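Local coordinates for protein chaperone SycD (Yersinia enterocolitica, PDB 2VGX) that serves as a chaperone for type III secretion translocator proteins and probably modulates yop operon expression, at residues L114-I119 with T130-M135. Sequence-based numbering, arbitrary orientation.
Sequences LAQELI and TRVSSM
V132 meets A115, Q116 and I119 with both branches of its isopropyl group, a compact example of how one beta-branched side chain can join two helices. Its CG1, anti to the backbone N (chi1 171°), reaches the aliphatic root of Q116, 4.1 Å from CB of that residue. The other branch, CG2, turns to the apolar neighbours: it lies 4.2 Å from A115 CB and, more loosely, 4.4 Å from I119 CD1. A115 and I119 stand one helical turn apart and both direct their CB toward the partner helix. In I119 the second torsion is extended (chi2 -175°), which carries CD1 forward to V132. The backbones are nearest at Q116 and V132, whose CA atoms are 6.7 Å apart.

These contacts join helix 105-119 to helix 128-138, the last modelled helix of this tetratricopeptide-repeat chaperone. The segments run roughly antiparallel, as neighbouring helices do in such all-helical arrays; their axes approach to 10.0 Å at an angle of 149°. F93 of helix 90-100 also touches V132, and P89 and F125 pack on I119; A115, V132 and I119 are all buried.

At the partly exposed margin the contact becomes polar, but no hydrogen bond crosses it. Q116 extends its chain past V132 and presents NE2 to S133, yet NE2 stays 3.8 Å from S133 OG. That hydroxyl, held beside its own backbone N, is instead hydrogen-bonded to the carbonyl oxygen of S129, one turn earlier in the same helix.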
ATOM      1  N   LEU B 114      21.041  -4.057 -25.402  1.00 11.92           N
ATOM      2  CA  LEU B 114      20.167  -5.040 -24.759  1.00 11.73           C
ATOM      3  C   LEU B 114      18.715  -4.770 -25.104  1.00 12.21           C
ATOM      4  O   LEU B 114      17.988  -5.698 -25.427  1.00 15.79           O
ATOM      5  CB  LEU B 114      20.358  -5.042 -23.232  1.00 11.39           C
ATOM      6  CG  LEU B 114      19.477  -6.099 -22.503  1.00  9.46           C
ATOM      7  CD1 LEU B 114      19.769  -7.577 -23.003  1.00  9.27           C
ATOM      8  CD2 LEU B 114      19.725  -5.969 -21.028  1.00  7.56           C
ATOM      9  N   ALA B 115      18.276  -3.511 -25.039  1.00 12.84           N
ATOM     10  CA  ALA B 115      16.904  -3.181 -25.448  1.00 13.43           C
ATOM     11  C   ALA B 115      16.660  -3.638 -26.878  1.00 15.88           C
ATOM     12  O   ALA B 115      15.623  -4.219 -27.164  1.00 15.38           O
ATOM     13  CB  ALA B 115      16.619  -1.668 -25.310  1.00 14.09           C
ATOM     14  N   GLN B 116      17.625  -3.373 -27.763  1.00 15.65           N
ATOM     15  CA  GLN B 116      17.526  -3.745 -29.187  1.00 17.78           C
ATOM     16  C   GLN B 116      17.327  -5.276 -29.384  1.00 18.69           C
ATOM     17  O   GLN B 116      16.462  -5.713 -30.139  1.00 17.56           O
ATOM     18  CB  GLN B 116      18.776  -3.231 -29.923  1.00 18.18           C
ATOM     19  CG  GLN B 116      18.736  -3.370 -31.451  1.00 20.64           C
ATOM     20  CD  GLN B 116      19.860  -2.601 -32.151  1.00 21.20           C
ATOM     21  OE1 GLN B 116      21.020  -3.008 -32.130  1.00 21.52           O
ATOM     22  NE2 GLN B 116      19.506  -1.480 -32.770  1.00 22.85           N
ATOM     23  N   GLU B 117      18.126  -6.066 -28.670  1.00 20.73           N
ATOM     24  CA  GLU B 117      18.044  -7.516 -28.672  1.00 25.18           C
ATOM     25  C   GLU B 117      16.641  -7.968 -28.218  1.00 24.07           C
ATOM     26  O   GLU B 117      16.012  -8.775 -28.893  1.00 21.21           O
ATOM     27  CB  GLU B 117      19.131  -8.048 -27.737  1.00 27.71           C
ATOM     28  CG  GLU B 117      19.449  -9.525 -27.824  1.00 33.26           C
ATOM     29  CD  GLU B 117      20.785  -9.875 -27.151  1.00 34.53           C
ATOM     30  OE1 GLU B 117      21.416  -8.994 -26.495  1.00 37.23           O
ATOM     31  OE2 GLU B 117      21.209 -11.049 -27.277  1.00 39.18           O
ATOM     32  N   LEU B 118      16.158  -7.407 -27.107  1.00 22.71           N
ATOM     33  CA  LEU B 118      14.833  -7.744 -26.550  1.00 23.55           C
ATOM     34  C   LEU B 118      13.639  -7.465 -27.472  1.00 26.65           C
ATOM     35  O   LEU B 118      12.640  -8.179 -27.419  1.00 28.12           O
ATOM     36  CB  LEU B 118      14.634  -7.037 -25.217  1.00 21.18           C
ATOM     37  CG  LEU B 118      15.528  -7.574 -24.111  1.00 20.70           C
ATOM     38  CD1 LEU B 118      15.457  -6.685 -22.879  1.00 20.89           C
ATOM     39  CD2 LEU B 118      15.096  -9.008 -23.753  1.00 20.39           C
ATOM     40  N   ILE B 119      13.752  -6.460 -28.338  1.00 26.88           N
ATOM     41  CA  ILE B 119      12.603  -6.020 -29.126  1.00 28.04           C
ATOM     42  C   ILE B 119      12.596  -6.488 -30.593  1.00 28.41           C
ATOM     43  O   ILE B 119      11.642  -6.208 -31.323  1.00 26.51           O
ATOM     44  CB  ILE B 119      12.425  -4.482 -29.065  1.00 27.72           C
ATOM     45  CG1 ILE B 119      13.597  -3.762 -29.723  1.00 27.28           C
ATOM     46  CG2 ILE B 119      12.276  -4.012 -27.620  1.00 27.85           C
ATOM     47  CD1 ILE B 119      13.543  -2.275 -29.580  1.00 26.80           C
ATOM     48  N   THR B 130      12.583   2.150 -33.269  1.00 19.31           N
ATOM     49  CA  THR B 130      12.984   3.332 -34.052  1.00 19.53           C
ATOM     50  C   THR B 130      13.797   4.297 -33.188  1.00 17.71           C
ATOM     51  O   THR B 130      14.834   4.787 -33.630  1.00 19.33           O
ATOM     52  CB  THR B 130      11.736   3.981 -34.680  1.00 20.85           C
ATOM     53  OG1 THR B 130      11.054   2.989 -35.480  1.00 21.38           O
ATOM     54  CG2 THR B 130      12.094   5.184 -35.549  1.00 19.58           C
ATOM     55  N   ARG B 131      13.353   4.546 -31.951  1.00 18.31           N
ATOM     56  CA  ARG B 131      14.072   5.425 -31.009  1.00 19.41           C
ATOM     57  C   ARG B 131      15.437   4.851 -30.622  1.00 17.80           C
ATOM     58  O   ARG B 131      16.471   5.570 -30.594  1.00 15.81           O
ATOM     59  CB  ARG B 131      13.232   5.718 -29.739  1.00 21.03           C
ATOM     60  CG  ARG B 131      11.959   6.562 -29.989  1.00 25.89           C
ATOM     61  CD  ARG B 131      10.926   6.486 -28.837  1.00 27.70           C
ATOM     62  NE  ARG B 131      11.262   7.286 -27.647  1.00 32.09           N
ATOM     63  CZ  ARG B 131      10.668   7.165 -26.445  1.00 33.96           C
ATOM     64  NH1 ARG B 131       9.702   6.268 -26.234  1.00 34.93           N
ATOM     65  NH2 ARG B 131      11.052   7.933 -25.432  1.00 33.80           N
ATOM     66  N   VAL B 132      15.458   3.549 -30.325  1.00 13.91           N
ATOM     67  CA  VAL B 132      16.696   2.883 -29.938  1.00 12.18           C
ATOM     68  C   VAL B 132      17.771   3.020 -31.024  1.00 13.21           C
ATOM     69  O   VAL B 132      18.903   3.342 -30.719  1.00 12.31           O
ATOM     70  CB  VAL B 132      16.471   1.380 -29.536  1.00 10.23           C
ATOM     71  CG1 VAL B 132      17.816   0.679 -29.369  1.00 10.96           C
ATOM     72  CG2 VAL B 132      15.682   1.309 -28.175  1.00  9.67           C
ATOM     73  N   SER B 133      17.417   2.758 -32.277  1.00 16.03           N
ATOM     74  CA  SER B 133      18.381   2.858 -33.379  1.00 17.21           C
ATOM     75  C   SER B 133      18.888   4.278 -33.533  1.00 17.23           C
ATOM     76  O   SER B 133      20.059   4.500 -33.816  1.00 17.27           O
ATOM     77  CB  SER B 133      17.745   2.407 -34.701  1.00 19.80           C
ATOM     78  OG  SER B 133      17.396   1.041 -34.626  1.00 21.86           O
ATOM     79  N   SER B 134      17.984   5.218 -33.346  1.00 17.76           N
ATOM     80  CA  SER B 134      18.268   6.638 -33.464  1.00 21.23           C
ATOM     81  C   SER B 134      19.278   7.036 -32.392  1.00 20.31           C
ATOM     82  O   SER B 134      20.287   7.687 -32.691  1.00 18.89           O
ATOM     83  CB  SER B 134      16.947   7.415 -33.357  1.00 21.76           C
ATOM     84  OG  SER B 134      17.125   8.800 -33.561  1.00 29.14           O
ATOM     85  N   MET B 135      19.022   6.623 -31.143  1.00 17.47           N
ATOM     86  CA  MET B 135      19.940   6.916 -30.038  1.00 17.48           C
ATOM     87  C   MET B 135      21.311   6.265 -30.165  1.00 13.71           C
ATOM     88  O   MET B 135      22.293   6.867 -29.819  1.00 13.46           O
ATOM     89  CB  MET B 135      19.302   6.554 -28.692  1.00 18.18           C
ATOM     90  CG  MET B 135      18.042   7.352 -28.437  1.00 23.00           C
ATOM     91  SD  MET B 135      17.069   6.654 -27.084  1.00 25.27           S
ATOM     92  CE  MET B 135      18.223   6.861 -25.727  1.00 22.63           C
TER